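Outer membrane protein assembly factor BamA (Haemophilus ducreyi, PDB 4K3C) probably assembles and inserts beta-barrel proteins into the outer membrane as the core of the Bam complex, here as its barrel with two POTRA domains. Local coordinates at residues D271-V276 and P385-L389; S330-K336 and Q348-S354; G428-A434 and A461-T467. All blocks are in the same frame, centred on the assembly; numbering follows the deposited sequence.

Contact 1: D271-V276 and P385-L389; sequences DKLRNV and PFYQL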
ATOM      1  N   ASP A 271       9.518 -18.157 -17.858  1.00 39.96           N
ATOM      2  CA  ASP A 271       9.428 -19.176 -16.807  1.00 37.74           C
ATOM      3  C   ASP A 271      10.034 -20.470 -17.316  1.00 42.33           C
ATOM      4  O   ASP A 271       9.772 -20.871 -18.451  1.00 41.23           O
ATOM      5  CB  ASP A 271       7.967 -19.498 -16.463  1.00 41.42           C
ATOM      6  CG  ASP A 271       7.190 -18.306 -15.957  1.00 45.39           C
ATOM      7  OD1 ASP A 271       7.300 -17.966 -14.749  1.00 45.13           O
ATOM      8  OD2 ASP A 271       6.438 -17.735 -16.776  1.00 46.89           O
ATOM      9  N   LYS A 272      10.806 -21.142 -16.470  1.00 32.96           N
ATOM     10  CA  LYS A 272      11.428 -22.398 -16.850  1.00 34.22           C
ATOM     11  C   LYS A 272      11.145 -23.387 -15.732  1.00 53.35           C
ATOM     12  O   LYS A 272      11.422 -23.097 -14.566  1.00 62.32           O
ATOM     13  CB  LYS A 272      12.934 -22.206 -17.056  1.00 34.48           C
ATOM     14  CG  LYS A 272      13.659 -23.405 -17.652  1.00101.38           C
ATOM     15  CD  LYS A 272      15.183 -23.205 -17.734  1.00 96.26           C
ATOM     16  CE  LYS A 272      15.581 -21.992 -18.586  1.00 86.54           C
ATOM     17  NZ  LYS A 272      15.569 -20.705 -17.820  1.00 76.16           N
ATOM     18  N   LEU A 273      10.573 -24.541 -16.074  1.00 48.58           N
ATOM     19  CA  LEU A 273      10.215 -25.529 -15.059  1.00 44.31           C
ATOM     20  C   LEU A 273      10.937 -26.861 -15.237  1.00 56.02           C
ATOM     21  O   LEU A 273      11.031 -27.389 -16.343  1.00 61.13           O
ATOM     22  CB  LEU A 273       8.696 -25.722 -14.987  1.00 39.34           C
ATOM     23  CG  LEU A 273       7.930 -24.568 -14.316  1.00 42.45           C
ATOM     24  CD1 LEU A 273       7.697 -23.389 -15.256  1.00 38.79           C
ATOM     25  CD2 LEU A 273       6.612 -25.040 -13.689  1.00 45.95           C
ATOM     26  N   ARG A 274      11.463 -27.380 -14.128  1.00 63.74           N
ATOM     27  CA  ARG A 274      12.167 -28.661 -14.082  1.00 59.03           C
ATOM     28  C   ARG A 274      11.529 -29.491 -12.957  1.00 62.98           C
ATOM     29  O   ARG A 274      10.734 -28.952 -12.167  1.00 47.83           O
ATOM     30  CB  ARG A 274      13.662 -28.436 -13.824  1.00 54.83           C
ATOM     31  CG  ARG A 274      14.022 -28.061 -12.376  1.00 70.56           C
ATOM     32  CD  ARG A 274      15.270 -27.175 -12.279  1.00 85.03           C
ATOM     33  NE  ARG A 274      16.437 -27.784 -12.914  1.00106.40           N
ATOM     34  CZ  ARG A 274      17.493 -27.105 -13.365  1.00116.22           C
ATOM     35  NH1 ARG A 274      17.535 -25.778 -13.258  1.00112.47           N
ATOM     36  NH2 ARG A 274      18.509 -27.757 -13.929  1.00117.94           N
ATOM     37  N   ASN A 275      11.887 -30.775 -12.873  1.00 74.22           N
ATOM     38  CA  ASN A 275      11.199 -31.706 -11.984  1.00 74.15           C
ATOM     39  C   ASN A 275       9.815 -31.835 -12.611  1.00 79.65           C
ATOM     40  O   ASN A 275       9.708 -32.221 -13.779  1.00 74.24           O
ATOM     41  CB  ASN A 275      11.188 -31.182 -10.525  1.00126.68           C
ATOM     42  CG  ASN A 275      10.489 -32.114  -9.533  1.00128.89           C
ATOM     43  OD1 ASN A 275       9.528 -32.803  -9.868  1.00132.01           O
ATOM     44  ND2 ASN A 275      10.958 -32.101  -8.287  1.00126.62           N
ATOM     45  N   VAL A 276       8.776 -31.446 -11.870  1.00 83.27           N
ATOM     46  CA  VAL A 276       7.379 -31.621 -12.284  1.00 68.48           C
ATOM     47  C   VAL A 276       7.083 -33.092 -12.510  1.00 65.08           C
ATOM     48  O   VAL A 276       7.267 -33.599 -13.622  1.00 57.56           O
ATOM     49  CB  VAL A 276       7.029 -30.855 -13.563  1.00 63.07           C
ATOM     50  CG1 VAL A 276       5.529 -30.730 -13.671  1.00 72.10           C
ATOM     51  CG2 VAL A 276       7.665 -29.478 -13.556  1.00 65.81           C
ATOM     52  N   PRO A 385      -1.719 -22.269 -16.921  1.00 40.52           N
ATOM     53  CA  PRO A 385      -0.451 -22.876 -16.514  1.00 49.14           C
ATOM     54  C   PRO A 385      -0.527 -23.349 -15.067  1.00 49.46           C
ATOM     55  O   PRO A 385      -0.744 -22.503 -14.208  1.00 46.69           O
ATOM     56  CB  PRO A 385       0.540 -21.713 -16.613  1.00 47.80           C
ATOM     57  CG  PRO A 385      -0.057 -20.754 -17.548  1.00 36.55           C
ATOM     58  CD  PRO A 385      -1.554 -20.897 -17.423  1.00 43.51           C
ATOM     59  N   PHE A 386      -0.325 -24.644 -14.812  1.00 49.84           N
ATOM     60  CA  PHE A 386      -0.567 -25.249 -13.491  1.00 50.87           C
ATOM     61  C   PHE A 386       0.133 -24.592 -12.309  1.00 44.81           C
ATOM     62  O   PHE A 386      -0.308 -24.713 -11.162  1.00 40.24           O
ATOM     63  CB  PHE A 386      -0.237 -26.743 -13.497  1.00 55.37           C
ATOM     64  CG  PHE A 386       1.198 -27.061 -13.846  1.00 52.86           C
ATOM     65  CD1 PHE A 386       2.198 -27.009 -12.888  1.00 40.17           C
ATOM     66  CD2 PHE A 386       1.536 -27.459 -15.133  1.00 61.20           C
ATOM     67  CE1 PHE A 386       3.507 -27.327 -13.216  1.00 45.67           C
ATOM     68  CE2 PHE A 386       2.853 -27.776 -15.470  1.00 54.80           C
ATOM     69  CZ  PHE A 386       3.837 -27.710 -14.513  1.00 42.89           C
ATOM     70  N   TYR A 387       1.227 -23.906 -12.584  1.00 32.44           N
ATOM     71  CA  TYR A 387       1.979 -23.245 -11.529  1.00 40.00           C
ATOM     72  C   TYR A 387       1.411 -21.879 -11.219  1.00 38.23           C
ATOM     73  O   TYR A 387       1.991 -21.122 -10.452  1.00 42.76           O
ATOM     74  CB  TYR A 387       3.452 -23.115 -11.922  1.00 45.82           C
ATOM     75  CG  TYR A 387       3.720 -22.504 -13.290  1.00 40.49           C
ATOM     76  CD1 TYR A 387       3.784 -23.294 -14.431  1.00 41.25           C
ATOM     77  CD2 TYR A 387       3.933 -21.143 -13.432  1.00 32.80           C
ATOM     78  CE1 TYR A 387       4.047 -22.740 -15.670  1.00 46.60           C
ATOM     79  CE2 TYR A 387       4.198 -20.578 -14.663  1.00 38.10           C
ATOM     80  CZ  TYR A 387       4.263 -21.376 -15.781  1.00 49.15           C
ATOM     81  OH  TYR A 387       4.537 -20.810 -17.012  1.00 50.48           O
ATOM     82  N   GLN A 388       0.282 -21.571 -11.845  1.00 44.00           N
ATOM     83  CA  GLN A 388      -0.377 -20.284 -11.717  1.00 42.76           C
ATOM     84  C   GLN A 388      -1.718 -20.502 -11.023  1.00 51.27           C
ATOM     85  O   GLN A 388      -2.602 -19.651 -11.078  1.00 56.11           O
ATOM     86  CB  GLN A 388      -0.617 -19.706 -13.111  1.00 44.01           C
ATOM     87  CG  GLN A 388      -0.576 -18.207 -13.187  1.00 58.76           C
ATOM     88  CD  GLN A 388       0.840 -17.673 -13.260  1.00 66.01           C
ATOM     89  OE1 GLN A 388       1.802 -18.437 -13.255  1.00 60.64           O
ATOM     90  NE2 GLN A 388       0.973 -16.353 -13.332  1.00 75.95           N
ATOM     91  N   LEU A 389      -1.871 -21.656 -10.381  1.00 30.13           N
ATOM     92  CA  LEU A 389      -3.131 -22.016  -9.731  1.00 38.42           C
ATOM     93  C   LEU A 389      -3.260 -21.572  -8.253  1.00 40.10           C
ATOM     94  O   LEU A 389      -2.283 -21.243  -7.603  1.00 43.07           O
ATOM     95  CB  LEU A 389      -3.364 -23.523  -9.845  1.00 40.88           C
ATOM     96  CG  LEU A 389      -3.801 -24.068 -11.201  1.00 32.17           C
ATOM     97  CD1 LEU A 389      -4.035 -25.533 -11.075  1.00 33.22           C
ATOM     98  CD2 LEU A 389      -5.053 -23.386 -11.610  1.00 32.04           C
TER
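L273 and Y387 mark the closest approach of the two backbones, yet their CA atoms are still 9.2 Å apart, so side chains alone bridge the gap. D271-R274 is the end of a barrel strand; the chain then turns at N275, bringing V276 back to F386. P385-L389 is a tight turn of the loop that follows strand 366-378, closed by a bond from Q388 N to P385 O (2.7 Å).

L273 touches both aromatic rings through its two methyl groups. Its CD1 sits over one face of Y387 as a CH-pi contact, 4.0 Å from the ring centroid, while CD2 comes down nearer the rim, 3.4 Å from Y387 CD1. The same CD2 also reaches F386 CE1 at 3.9 Å. P385 CB lies against the opposite face of Y387, which is therefore held between proline and leucine. Both aromatic residues place CG between their backbone N and carbonyl carbon (chi1 60° for F386, 51° for Y387), and from there the rings extend toward the strand. V276 and F386 reach toward each other from opposite directions, with V276 CG1 3.6 Å from F386 CZ. At the other end D271 crosses Y387 at a slant; its OD2 stays 3.6 Å from the tyrosine OH, a polar neighbour rather than a bonded partner.

The strand hydrogen-bonds through its backbone to strands 242-254 and 303-317. I303 and S305 of the latter touch F386 and Y387, and helix 280-288 packs on V276, P385 and F386. The contact thus holds the long loop 6 of the Omp85 barrel against the wall, beside that helix.

Contact 2: S330-K336 and Q348-S354; sequences SANISGK and QVGTNFS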
ATOM      1  N   SER A 330     -10.986  -1.156   3.084  1.00 59.59           N
ATOM      2  CA  SER A 330      -9.975  -1.178   2.054  1.00 55.81           C
ATOM      3  C   SER A 330     -10.399  -2.247   1.058  1.00 55.37           C
ATOM      4  O   SER A 330     -11.091  -3.216   1.412  1.00 44.93           O
ATOM      5  CB  SER A 330      -8.626  -1.537   2.654  1.00 50.34           C
ATOM      6  OG  SER A 330      -8.576  -2.921   2.942  1.00 49.51           O
ATOM      7  N   ALA A 331      -9.986  -2.070  -0.189  1.00 53.33           N
ATOM      8  CA  ALA A 331     -10.354  -3.015  -1.219  1.00 44.21           C
ATOM      9  C   ALA A 331      -9.504  -2.898  -2.488  1.00 44.68           C
ATOM     10  O   ALA A 331      -8.861  -1.875  -2.740  1.00 51.13           O
ATOM     11  CB  ALA A 331     -11.839  -2.903  -1.529  1.00 30.78           C
ATOM     12  N   ASN A 332      -9.516  -3.968  -3.273  1.00 41.76           N
ATOM     13  CA  ASN A 332      -8.733  -4.057  -4.482  1.00 35.22           C
ATOM     14  C   ASN A 332      -9.495  -4.784  -5.593  1.00 41.02           C
ATOM     15  O   ASN A 332     -10.220  -5.755  -5.346  1.00 44.79           O
ATOM     16  CB  ASN A 332      -7.434  -4.799  -4.190  1.00 40.08           C
ATOM     17  CG  ASN A 332      -6.500  -4.813  -5.386  1.00 73.83           C
ATOM     18  OD1 ASN A 332      -6.747  -5.500  -6.383  1.00 79.41           O
ATOM     19  ND2 ASN A 332      -5.413  -4.054  -5.293  1.00 91.57           N
ATOM     20  N   ILE A 333      -9.318  -4.303  -6.819  1.00 42.49           N
ATOM     21  CA  ILE A 333      -9.785  -4.983  -8.019  1.00 40.65           C
ATOM     22  C   ILE A 333      -8.595  -5.053  -8.989  1.00 43.93           C
ATOM     23  O   ILE A 333      -8.076  -4.023  -9.436  1.00 42.16           O
ATOM     24  CB  ILE A 333     -11.029  -4.260  -8.638  1.00 47.80           C
ATOM     25  CG1 ILE A 333     -12.285  -5.016  -8.275  1.00 49.04           C
ATOM     26  CG2 ILE A 333     -10.994  -4.247 -10.163  1.00 47.95           C
ATOM     27  CD1 ILE A 333     -12.240  -6.426  -8.817  1.00 56.09           C
ATOM     28  N   SER A 334      -8.129  -6.263  -9.282  1.00 47.30           N
ATOM     29  CA  SER A 334      -6.971  -6.426 -10.162  1.00 42.40           C
ATOM     30  C   SER A 334      -7.202  -7.444 -11.276  1.00 35.40           C
ATOM     31  O   SER A 334      -8.049  -8.326 -11.166  1.00 34.30           O
ATOM     32  CB  SER A 334      -5.725  -6.777  -9.355  1.00 51.62           C
ATOM     33  OG  SER A 334      -5.985  -7.840  -8.450  1.00 63.81           O
ATOM     34  N   GLY A 335      -6.446  -7.302 -12.358  1.00 39.96           N
ATOM     35  CA  GLY A 335      -6.588  -8.164 -13.515  1.00 36.75           C
ATOM     36  C   GLY A 335      -5.292  -8.320 -14.292  1.00 42.13           C
ATOM     37  O   GLY A 335      -4.524  -7.362 -14.452  1.00 51.51           O
ATOM     38  N   LYS A 336      -5.047  -9.535 -14.776  1.00 37.33           N
ATOM     39  CA  LYS A 336      -3.894  -9.818 -15.624  1.00 32.89           C
ATOM     40  C   LYS A 336      -4.390 -10.473 -16.891  1.00 33.86           C
ATOM     41  O   LYS A 336      -5.368 -11.202 -16.870  1.00 43.66           O
ATOM     42  CB  LYS A 336      -2.952 -10.778 -14.931  1.00 28.73           C
ATOM     43  CG  LYS A 336      -1.487 -10.494 -15.142  1.00 40.05           C
ATOM     44  CD  LYS A 336      -0.667 -11.723 -14.739  1.00 42.81           C
ATOM     45  CE  LYS A 336       0.769 -11.660 -15.211  1.00 48.53           C
ATOM     46  NZ  LYS A 336       1.203 -13.036 -15.597  1.00 56.33           N
ATOM     47  N   GLN A 348      -6.256 -13.490 -15.362  1.00 37.46           N
ATOM     48  CA  GLN A 348      -6.523 -13.591 -13.940  1.00 37.79           C
ATOM     49  C   GLN A 348      -7.261 -12.327 -13.480  1.00 42.15           C
ATOM     50  O   GLN A 348      -7.025 -11.258 -14.010  1.00 51.78           O
ATOM     51  CB  GLN A 348      -5.219 -13.800 -13.159  1.00 37.58           C
ATOM     52  CG  GLN A 348      -4.248 -14.791 -13.809  1.00 51.72           C
ATOM     53  CD  GLN A 348      -3.198 -15.350 -12.841  1.00 66.02           C
ATOM     54  OE1 GLN A 348      -2.033 -14.930 -12.844  1.00 64.17           O
ATOM     55  NE2 GLN A 348      -3.608 -16.318 -12.021  1.00 74.84           N
ATOM     56  N   VAL A 349      -8.163 -12.459 -12.511  1.00 42.61           N
ATOM     57  CA  VAL A 349      -8.886 -11.320 -11.947  1.00 38.97           C
ATOM     58  C   VAL A 349      -9.153 -11.593 -10.467  1.00 33.74           C
ATOM     59  O   VAL A 349      -9.472 -12.722 -10.114  1.00 33.98           O
ATOM     60  CB  VAL A 349     -10.215 -11.065 -12.711  1.00 49.91           C
ATOM     61  CG1 VAL A 349     -11.138 -12.278 -12.628  1.00 38.05           C
ATOM     62  CG2 VAL A 349     -10.915  -9.825 -12.185  1.00 55.52           C
ATOM     63  N   GLY A 350      -8.996 -10.581  -9.605  1.00 28.44           N
ATOM     64  CA  GLY A 350      -9.088 -10.759  -8.158  1.00 34.43           C
ATOM     65  C   GLY A 350      -9.764  -9.606  -7.416  1.00 48.28           C
ATOM     66  O   GLY A 350      -9.761  -8.462  -7.887  1.00 55.92           O
ATOM     67  N   THR A 351     -10.285  -9.860  -6.228  1.00 42.44           N
ATOM     68  CA  THR A 351     -10.943  -8.815  -5.483  1.00 41.34           C
ATOM     69  C   THR A 351     -10.885  -9.054  -4.027  1.00 47.98           C
ATOM     70  O   THR A 351     -11.411 -10.019  -3.585  1.00 54.12           O
ATOM     71  CB  THR A 351     -12.409  -8.809  -5.795  1.00 48.48           C
ATOM     72  OG1 THR A 351     -12.580  -8.993  -7.185  1.00 61.44           O
ATOM     73  CG2 THR A 351     -13.020  -7.507  -5.431  1.00 32.37           C
ATOM     74  N   ASN A 352     -10.294  -8.152  -3.267  1.00 48.87           N
ATOM     75  CA  ASN A 352     -10.341  -8.248  -1.828  1.00 50.79           C
ATOM     76  C   ASN A 352     -10.953  -7.061  -1.194  1.00 59.73           C
ATOM     77  O   ASN A 352     -11.088  -6.042  -1.791  1.00 73.27           O
ATOM     78  CB  ASN A 352      -8.977  -8.389  -1.225  1.00 51.47           C
ATOM     79  CG  ASN A 352      -8.120  -9.215  -2.009  1.00 44.38           C
ATOM     80  OD1 ASN A 352      -7.445  -8.722  -2.869  1.00 50.73           O
ATOM     81  ND2 ASN A 352      -8.119 -10.496  -1.744  1.00 38.01           N
ATOM     82  N   PHE A 353     -11.266  -7.221   0.071  1.00 60.35           N
ATOM     83  CA  PHE A 353     -12.061  -6.313   0.813  1.00 56.69           C
ATOM     84  C   PHE A 353     -11.665  -6.578   2.211  1.00 51.90           C
ATOM     85  O   PHE A 353     -11.558  -7.697   2.599  1.00 61.83           O
ATOM     86  CB  PHE A 353     -13.503  -6.727   0.627  1.00 67.85           C
ATOM     87  CG  PHE A 353     -14.428  -6.164   1.625  1.00 76.08           C
ATOM     88  CD1 PHE A 353     -14.531  -4.818   1.801  1.00 71.85           C
ATOM     89  CD2 PHE A 353     -15.222  -6.982   2.370  1.00 84.72           C
ATOM     90  CE1 PHE A 353     -15.383  -4.300   2.714  1.00 73.83           C
ATOM     91  CE2 PHE A 353     -16.077  -6.462   3.279  1.00 88.36           C
ATOM     92  CZ  PHE A 353     -16.154  -5.117   3.452  1.00 85.03           C
ATOM     93  N   SER A 354     -11.423  -5.541   2.969  1.00 47.61           N
ATOM     94  CA  SER A 354     -11.290  -5.684   4.382  1.00 57.38           C
ATOM     95  C   SER A 354     -11.888  -4.425   4.925  1.00 62.20           C
ATOM     96  O   SER A 354     -11.657  -3.371   4.393  1.00 51.74           O
ATOM     97  CB  SER A 354      -9.846  -5.811   4.776  1.00 49.51           C
ATOM     98  OG  SER A 354      -9.210  -4.582   4.587  1.00 52.38           O
TER
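S330-K336 and Q348-S354 are antiparallel neighbours in a beta hairpin, and their backbone hydrogen bonds carry the contact. The hydrogen-bonded pairs are S330 with S354, N332 with N352, S334 with G350 and K336 with Q348, each joined by two bonds. The bond from K336 N to Q348 O is 2.7 Å and nearly straight (166° at the hydrogen), whereas that from N352 N to N332 O is longer at 3.2 Å and more bent (138°). Between them, at the non-hydrogen-bonded pairs, CA-H groups point at carbonyls, as T351 CA does at N332 O, 3.1 Å away.

Side chains pack on the face of A331, I333, V349, T351 and F353. I333 and T351 run side by side; with chi1 at -102°, the isoleucine brings CD1 to 3.6 Å from T351 CG2. V349 CG2 rests on the carbonyl oxygen of S334, at 3.4 Å.

The other face is polar. K336 and Q348 extend together, with K336 CD 4.0 Å from Q348 OE1. N332 turns its ND2 to N315 on the preceding strand, while S334 OG makes a weak bond to N332 OD1. Q348 NE2 bonds T376 OG1 on the next strand, 366-378.

Such a split, with isoleucine, valine and phenylalanine on one face and amides, hydroxyls and a lysine on the other, is that of a transmembrane barrel hairpin, its apolar side probably toward lipid and its polar side toward the lumen.

Contact 3: G428-A434 and A461-T467; sequences GNAMVNA and AATVWNT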
ATOM      1  N   GLY A 428      -6.281 -24.963  -7.772  1.00 39.51           N
ATOM      2  CA  GLY A 428      -7.469 -24.746  -8.581  1.00 45.59           C
ATOM      3  C   GLY A 428      -7.543 -23.353  -9.166  1.00 49.55           C
ATOM      4  O   GLY A 428      -6.761 -22.494  -8.769  1.00 49.24           O
ATOM      5  N   ASN A 429      -8.480 -23.126 -10.093  1.00 31.78           N
ATOM      6  CA  ASN A 429      -8.586 -21.839 -10.781  1.00 33.99           C
ATOM      7  C   ASN A 429      -9.667 -20.907 -10.231  1.00 37.92           C
ATOM      8  O   ASN A 429     -10.017 -19.893 -10.862  1.00 40.51           O
ATOM      9  CB  ASN A 429      -8.782 -22.024 -12.287  1.00 34.35           C
ATOM     10  CG  ASN A 429     -10.131 -22.620 -12.622  1.00 40.52           C
ATOM     11  OD1 ASN A 429     -10.619 -23.514 -11.927  1.00 45.51           O
ATOM     12  ND2 ASN A 429     -10.743 -22.130 -13.687  1.00 33.72           N
ATOM     13  N   ALA A 430     -10.190 -21.250  -9.055  1.00 30.73           N
ATOM     14  CA  ALA A 430     -11.237 -20.455  -8.408  1.00 35.75           C
ATOM     15  C   ALA A 430     -11.135 -20.582  -6.906  1.00 38.04           C
ATOM     16  O   ALA A 430     -11.157 -21.679  -6.363  1.00 40.97           O
ATOM     17  CB  ALA A 430     -12.586 -20.873  -8.865  1.00 31.17           C
ATOM     18  N   MET A 431     -11.010 -19.443  -6.245  1.00 29.20           N
ATOM     19  CA  MET A 431     -10.826 -19.400  -4.814  1.00 34.37           C
ATOM     20  C   MET A 431     -11.802 -18.357  -4.270  1.00 41.38           C
ATOM     21  O   MET A 431     -12.001 -17.311  -4.886  1.00 41.87           O
ATOM     22  CB  MET A 431      -9.369 -19.038  -4.479  1.00 31.76           C
ATOM     23  CG  MET A 431      -9.099 -18.821  -3.010  1.00 44.70           C
ATOM     24  SD  MET A 431      -7.411 -19.138  -2.472  1.00 27.63           S
ATOM     25  CE  MET A 431      -6.583 -17.741  -3.183  1.00 29.13           C
ATOM     26  N   VAL A 432     -12.469 -18.671  -3.167  1.00 28.59           N
ATOM     27  CA  VAL A 432     -13.165 -17.662  -2.405  1.00 29.32           C
ATOM     28  C   VAL A 432     -12.806 -17.919  -0.952  1.00 34.61           C
ATOM     29  O   VAL A 432     -12.685 -19.068  -0.513  1.00 38.00           O
ATOM     30  CB  VAL A 432     -14.716 -17.674  -2.613  1.00 38.95           C
ATOM     31  CG1 VAL A 432     -15.355 -16.502  -1.896  1.00 28.86           C
ATOM     32  CG2 VAL A 432     -15.085 -17.605  -4.083  1.00 31.65           C
ATOM     33  N   ASN A 433     -12.594 -16.845  -0.214  1.00 27.89           N
ATOM     34  CA  ASN A 433     -12.361 -16.961   1.206  1.00 27.80           C
ATOM     35  C   ASN A 433     -13.066 -15.798   1.864  1.00 42.35           C
ATOM     36  O   ASN A 433     -13.320 -14.778   1.220  1.00 42.14           O
ATOM     37  CB  ASN A 433     -10.870 -16.912   1.514  1.00 35.12           C
ATOM     38  CG  ASN A 433     -10.254 -15.544   1.221  1.00 39.06           C
ATOM     39  OD1 ASN A 433     -10.444 -14.982   0.149  1.00 32.44           O
ATOM     40  ND2 ASN A 433      -9.527 -15.003   2.185  1.00 47.21           N
ATOM     41  N   ALA A 434     -13.413 -15.949   3.135  1.00 36.55           N
ATOM     42  CA  ALA A 434     -13.933 -14.821   3.883  1.00 30.88           C
ATOM     43  C   ALA A 434     -13.656 -15.057   5.336  1.00 35.46           C
ATOM     44  O   ALA A 434     -13.240 -16.153   5.726  1.00 41.19           O
ATOM     45  CB  ALA A 434     -15.382 -14.648   3.650  1.00 28.58           C
ATOM     46  N   ALA A 461     -13.116 -18.990   6.596  1.00 45.47           N
ATOM     47  CA  ALA A 461     -13.772 -19.956   5.724  1.00 43.78           C
ATOM     48  C   ALA A 461     -13.311 -19.714   4.295  1.00 43.64           C
ATOM     49  O   ALA A 461     -13.217 -18.565   3.847  1.00 41.45           O
ATOM     50  CB  ALA A 461     -15.282 -19.844   5.831  1.00 31.60           C
ATOM     51  N   ALA A 462     -13.007 -20.805   3.596  1.00 43.25           N
ATOM     52  CA  ALA A 462     -12.350 -20.746   2.292  1.00 43.55           C
ATOM     53  C   ALA A 462     -12.748 -21.937   1.421  1.00 49.91           C
ATOM     54  O   ALA A 462     -13.225 -22.960   1.926  1.00 58.37           O
ATOM     55  CB  ALA A 462     -10.852 -20.711   2.471  1.00 40.20           C
ATOM     56  N   THR A 463     -12.560 -21.797   0.113  1.00 42.27           N
ATOM     57  CA  THR A 463     -12.954 -22.834  -0.831  1.00 41.49           C
ATOM     58  C   THR A 463     -12.161 -22.692  -2.129  1.00 36.30           C
ATOM     59  O   THR A 463     -12.187 -21.648  -2.765  1.00 34.36           O
ATOM     60  CB  THR A 463     -14.495 -22.800  -1.112  1.00 30.18           C
ATOM     61  OG1 THR A 463     -14.807 -23.587  -2.269  1.00 39.25           O
ATOM     62  CG2 THR A 463     -14.944 -21.393  -1.367  1.00 29.78           C
ATOM     63  N   VAL A 464     -11.448 -23.744  -2.514  1.00 39.62           N
ATOM     64  CA  VAL A 464     -10.709 -23.745  -3.772  1.00 37.04           C
ATOM     65  C   VAL A 464     -11.128 -24.888  -4.684  1.00 41.11           C
ATOM     66  O   VAL A 464     -10.971 -26.062  -4.357  1.00 64.20           O
ATOM     67  CB  VAL A 464      -9.186 -23.868  -3.560  1.00 36.25           C
ATOM     68  CG1 VAL A 464      -8.491 -23.887  -4.907  1.00 40.32           C
ATOM     69  CG2 VAL A 464      -8.662 -22.732  -2.709  1.00 39.06           C
ATOM     70  N   TRP A 465     -11.624 -24.545  -5.852  1.00 31.63           N
ATOM     71  CA  TRP A 465     -12.084 -25.559  -6.775  1.00 37.87           C
ATOM     72  C   TRP A 465     -11.583 -25.364  -8.196  1.00 39.75           C
ATOM     73  O   TRP A 465     -11.050 -24.310  -8.534  1.00 38.71           O
ATOM     74  CB  TRP A 465     -13.612 -25.635  -6.761  1.00 40.64           C
ATOM     75  CG  TRP A 465     -14.390 -24.504  -7.447  1.00 37.85           C
ATOM     76  CD1 TRP A 465     -15.017 -24.572  -8.647  1.00 33.77           C
ATOM     77  CD2 TRP A 465     -14.655 -23.192  -6.933  1.00 32.11           C
ATOM     78  NE1 TRP A 465     -15.647 -23.392  -8.920  1.00 33.46           N
ATOM     79  CE2 TRP A 465     -15.446 -22.528  -7.878  1.00 32.46           C
ATOM     80  CE3 TRP A 465     -14.290 -22.514  -5.766  1.00 52.34           C
ATOM     81  CZ2 TRP A 465     -15.887 -21.222  -7.703  1.00 31.97           C
ATOM     82  CZ3 TRP A 465     -14.723 -21.212  -5.598  1.00 47.95           C
ATOM     83  CH2 TRP A 465     -15.518 -20.582  -6.563  1.00 31.12           C
ATOM     84  N   ASN A 466     -11.790 -26.400  -9.007  1.00 34.20           N
ATOM     85  CA  ASN A 466     -11.417 -26.453 -10.406  1.00 47.59           C
ATOM     86  C   ASN A 466     -12.686 -26.423 -11.238  1.00 44.24           C
ATOM     87  O   ASN A 466     -13.381 -27.439 -11.345  1.00 44.28           O
ATOM     88  CB  ASN A 466     -10.686 -27.779 -10.648  1.00 54.88           C
ATOM     89  CG  ASN A 466     -10.306 -28.019 -12.112  1.00 53.57           C
ATOM     90  OD1 ASN A 466     -10.831 -27.385 -13.040  1.00 40.48           O
ATOM     91  ND2 ASN A 466      -9.385 -28.973 -12.321  1.00 56.01           N
ATOM     92  N   THR A 467     -12.970 -25.280 -11.857  1.00 39.70           N
ATOM     93  CA  THR A 467     -14.119 -25.155 -12.755  1.00 36.16           C
ATOM     94  C   THR A 467     -14.154 -26.162 -13.902  1.00 47.56           C
ATOM     95  O   THR A 467     -15.227 -26.483 -14.405  1.00 53.04           O
ATOM     96  CB  THR A 467     -14.198 -23.770 -13.387  1.00 39.50           C
ATOM     97  OG1 THR A 467     -13.053 -23.577 -14.232  1.00 36.73           O
ATOM     98  CG2 THR A 467     -14.235 -22.697 -12.314  1.00 34.43           C
TER
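A430 and W465 form the apolar centre: the alanine CB sits over the six-membered ring of the indole, 3.4 Å from its centroid and 11° off the normal. For W465, chi1 of 74° sets CG between the backbone N and the carbonyl carbon and lays the ring back across the neighbouring strand. V432 lies alongside, its CG2 meeting the indole edge in plane at CH2 (3.9 Å). On the other face of the strand pair, M431 crosses V464 obliquely, SD to CG2, 3.8 Å; A392 touches both.

Strands 430-440 and 453-465 are antiparallel neighbours in the Omp85 barrel wall (177° between the short segments). V432 pairs with T463 and A434 with A461, two bonds each. At A430 the pairing is lopsided: W465 N to A430 O is sound at 2.9 Å, but A430 N to W465 O is weak, and here regular strand gives way to loop.

Beyond that end the link becomes polar. The N429 amide grips T467 twice: the T467 backbone N sits on an in-plane lone pair of OD1 (2.9 Å), and ND2 reaches OG1 (2.8 Å) within the amide plane. ND2 also bonds the carbonyl of T376.

With both amide ends engaged, the side chain's rotation is fixed. It ties G428-A434 both to the exit of strand 453-465 and to strand 366-378, extending the join past the point where regular backbone pairing ends.

How the contacts relate
All three contacts belong to the transmembrane barrel of the Omp85 domain. Contact 2 is nested along the chain inside the span closed by contact 1, and contact 3 follows both. Contact 2 pairs successive strands in mid-wall, contact 3 does so further round, and contact 1 joins a strand end to the loop spanning from strand 366-378 to strand 430-440. Centres lie about 24 Å apart for contacts 1 and 2, 20 Å for contacts 1 and 3, and 15 Å for contacts 2 and 3. The loop is the common element: its Q388 bonds weakly to Q348 of contact 2, and its L389 packs on G428 and N429 of contact 3, so loop and wall interlock.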